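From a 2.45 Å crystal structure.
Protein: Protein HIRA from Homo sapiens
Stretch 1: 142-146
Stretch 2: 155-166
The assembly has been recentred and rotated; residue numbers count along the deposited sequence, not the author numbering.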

# COMPACT_ATOMS: atom_id res chain seq x y z
N GLY B 142 4.40 -16.07 -15.83
CA GLY B 142 3.88 -16.84 -14.71
C GLY B 142 2.50 -16.37 -14.33
O GLY B 142 1.61 -16.21 -15.17
N SER B 143 2.31 -16.10 -13.05
CA SER B 143 1.02 -15.67 -12.53
C SER B 143 0.88 -14.15 -12.47
O SER B 143 -0.06 -13.65 -11.83
CB SER B 143 0.78 -16.27 -11.15
OG SER B 143 0.93 -17.69 -11.21
N TYR B 144 1.80 -13.41 -13.08
CA TYR B 144 1.74 -11.96 -13.11
C TYR B 144 1.06 -11.50 -14.40
O TYR B 144 1.43 -11.93 -15.50
CB TYR B 144 3.14 -11.36 -12.99
CG TYR B 144 3.80 -11.61 -11.63
CD1 TYR B 144 3.43 -10.87 -10.51
CD2 TYR B 144 4.78 -12.58 -11.48
CE1 TYR B 144 4.05 -11.09 -9.26
CE2 TYR B 144 5.39 -12.83 -10.23
CZ TYR B 144 5.02 -12.08 -9.13
OH TYR B 144 5.63 -12.32 -7.92
N VAL B 145 0.06 -10.64 -14.24
CA VAL B 145 -0.67 -10.06 -15.35
C VAL B 145 -0.43 -8.56 -15.32
O VAL B 145 -0.60 -7.93 -14.28
CB VAL B 145 -2.18 -10.37 -15.28
CG1 VAL B 145 -2.93 -9.66 -16.42
CG2 VAL B 145 -2.41 -11.88 -15.36
N MET B 146 -0.03 -8.01 -16.46
CA MET B 146 0.27 -6.60 -16.60
C MET B 146 -0.66 -6.01 -17.65
O MET B 146 -0.76 -6.53 -18.76
CB MET B 146 1.74 -6.39 -16.97
CG MET B 146 2.10 -4.93 -17.17
SD MET B 146 3.88 -4.60 -17.40
CE MET B 146 4.27 -5.30 -18.98
N SER B 155 -0.47 -1.57 -14.75
CA SER B 155 -0.87 -2.33 -13.57
C SER B 155 -0.29 -3.73 -13.65
O SER B 155 -0.12 -4.30 -14.73
CB SER B 155 -2.38 -2.44 -13.42
OG SER B 155 -2.99 -1.19 -13.17
N VAL B 156 0.06 -4.26 -12.49
CA VAL B 156 0.55 -5.63 -12.39
C VAL B 156 -0.15 -6.28 -11.22
O VAL B 156 -0.21 -5.71 -10.12
CB VAL B 156 2.08 -5.72 -12.23
CG1 VAL B 156 2.53 -7.19 -12.18
CG2 VAL B 156 2.80 -4.97 -13.35
N TRP B 157 -0.70 -7.46 -11.46
CA TRP B 157 -1.33 -8.24 -10.42
C TRP B 157 -0.67 -9.60 -10.36
O TRP B 157 -0.31 -10.18 -11.40
CB TRP B 157 -2.83 -8.40 -10.67
CG TRP B 157 -3.59 -7.13 -10.64
CD1 TRP B 157 -4.11 -6.49 -9.54
CD2 TRP B 157 -3.99 -6.35 -11.78
NE1 TRP B 157 -4.78 -5.35 -9.93
CE2 TRP B 157 -4.72 -5.24 -11.30
CE3 TRP B 157 -3.79 -6.49 -13.16
CZ2 TRP B 157 -5.26 -4.28 -12.15
CZ3 TRP B 157 -4.32 -5.53 -14.00
CH2 TRP B 157 -5.05 -4.44 -13.50
N ASP B 158 -0.49 -10.08 -9.14
CA ASP B 158 -0.12 -11.46 -8.88
C ASP B 158 -1.44 -12.21 -8.76
O ASP B 158 -2.09 -12.16 -7.72
CB ASP B 158 0.72 -11.54 -7.61
CG ASP B 158 1.14 -12.95 -7.25
OD1 ASP B 158 0.53 -13.93 -7.71
OD2 ASP B 158 2.07 -13.08 -6.43
N VAL B 159 -1.87 -12.89 -9.83
CA VAL B 159 -3.18 -13.52 -9.73
C VAL B 159 -3.12 -14.77 -8.85
O VAL B 159 -4.14 -15.19 -8.31
CB VAL B 159 -3.79 -13.87 -11.11
CG1 VAL B 159 -3.93 -12.61 -11.96
CG2 VAL B 159 -2.98 -14.91 -11.80
N HIS B 160 -1.94 -15.36 -8.68
CA HIS B 160 -1.82 -16.49 -7.77
C HIS B 160 -2.07 -16.05 -6.33
O HIS B 160 -2.91 -16.64 -5.64
CB HIS B 160 -0.44 -17.14 -7.89
CG HIS B 160 -0.29 -18.39 -7.08
ND1 HIS B 160 -0.86 -19.59 -7.45
CD2 HIS B 160 0.36 -18.62 -5.91
CE1 HIS B 160 -0.56 -20.51 -6.55
NE2 HIS B 160 0.18 -19.95 -5.60
N ARG B 161 -1.36 -15.02 -5.86
CA ARG B 161 -1.63 -14.49 -4.54
C ARG B 161 -2.87 -13.60 -4.51
O ARG B 161 -3.39 -13.33 -3.43
CB ARG B 161 -0.42 -13.72 -4.00
CG ARG B 161 0.84 -14.56 -3.80
CD ARG B 161 1.97 -13.72 -3.17
NE ARG B 161 3.23 -14.47 -3.02
CZ ARG B 161 4.35 -14.25 -3.73
NH1 ARG B 161 4.39 -13.30 -4.66
NH2 ARG B 161 5.43 -14.99 -3.51
N GLN B 162 -3.34 -13.15 -5.67
CA GLN B 162 -4.50 -12.24 -5.76
C GLN B 162 -4.22 -10.92 -5.05
O GLN B 162 -5.09 -10.34 -4.39
CB GLN B 162 -5.77 -12.90 -5.22
CG GLN B 162 -6.14 -14.17 -5.93
CD GLN B 162 -7.34 -14.83 -5.29
OE1 GLN B 162 -7.90 -14.32 -4.31
NE2 GLN B 162 -7.76 -15.96 -5.85
N VAL B 163 -3.02 -10.39 -5.23
CA VAL B 163 -2.69 -9.08 -4.68
C VAL B 163 -2.19 -8.22 -5.82
O VAL B 163 -1.66 -8.73 -6.81
CB VAL B 163 -1.66 -9.21 -3.53
CG1 VAL B 163 -0.31 -9.61 -4.06
CG2 VAL B 163 -1.60 -7.93 -2.70
N VAL B 164 -2.42 -6.91 -5.73
CA VAL B 164 -1.85 -6.00 -6.71
C VAL B 164 -0.36 -5.90 -6.48
O VAL B 164 0.11 -5.90 -5.33
CB VAL B 164 -2.52 -4.61 -6.63
CG1 VAL B 164 -2.35 -4.00 -5.22
CG2 VAL B 164 -1.94 -3.68 -7.69
N VAL B 165 0.41 -5.87 -7.56
CA VAL B 165 1.84 -5.63 -7.48
C VAL B 165 2.17 -4.19 -7.83
O VAL B 165 2.89 -3.51 -7.10
CB VAL B 165 2.61 -6.61 -8.38
CG1 VAL B 165 4.07 -6.29 -8.35
CG2 VAL B 165 2.34 -8.04 -7.94
N VAL B 166 1.63 -3.70 -8.94
CA VAL B 166 1.80 -2.32 -9.36
C VAL B 166 0.41 -1.73 -9.60
O VAL B 166 -0.35 -2.26 -10.43
CB VAL B 166 2.66 -2.20 -10.63
CG1 VAL B 166 2.88 -0.75 -10.97
CG2 VAL B 166 3.99 -2.94 -10.46

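Three backbone hydrogen bonds hold the two stretches together, and no side chain takes part in any of them. Val145 and Trp157 form the hydrogen-bonded pair of an antiparallel ladder: Val145 N donates to Trp157 O at 2.9 Å, and Trp157 N returns the bond to Val145 O at 2.9 Å, both nearly straight. Beyond the end of the strand the ladder gains one more rung, where Val159 N donates to Ser143 O at 2.8 Å. The pairs between, Tyr144 with Asp158 and Met146 with Val156, carry no direct backbone bonds, so their alpha carbons draw closer and CA-H...O contacts fill in: Met146 CA lies 3.0 Å from Ser155 O, and Tyr144 CA lies 3.2 Å from Trp157 O.

Asp158 works mainly within its own stretch. As the chain leaves the strand for the turn, its OD1 accepts a hydrogen bond from Arg161 N at 2.9 Å, while OD2 meets Arg161 NH1 at 2.9 Å in a salt bridge whose hydrogen bond is weak. Aspartate suits this position because its short carboxylate can reach the turn's backbone and the guanidinium at once. The same guanidinium has Tyr144 OH near its plane, 3.6 Å from NH1.

Tyr144, Met146, Val156 and Asp158 share one face of the sheet. With chi1 at m, the tyrosine ring extends over the neighbouring strand: CE1 comes within 3.7 Å of Asp158 CB, CD1 within 4.1 Å of Val156 CG1, and Val165 CG2 meets the ring edge 3.7 Å from CE1. An aromatic with a polar tip is apt here, since its ring carbons touch methyls of Val156 and Val165 while its hydroxyl ends near arginine. Farther along, Met146 CG packs 3.9 Å from Val156 CG2, and its extended chi1 and chi2 lead the end of the side chain away from this strand.

Val145 and Trp157 point to the other face. Val145 is buried, and its CG2 packs 3.8 Å from Val159 CG1, a diagonal contact that ties the strand to the start of the turn. Val145, on extended backbone, suits beta-branching; Val159, already in the turn, supplies a compact methyl surface. Trp157 contributes its backbone to the central rung, while its indole nitrogen is satisfied elsewhere in the structure.

Beside the last backbone bond, Ser143 CB sits 3.6 Å from His160 CB, while the exposed histidine's ring leads away. The design rule is economical: backbone bonds set the register, and side chains on both faces pack around it, burying 511 Å² in all.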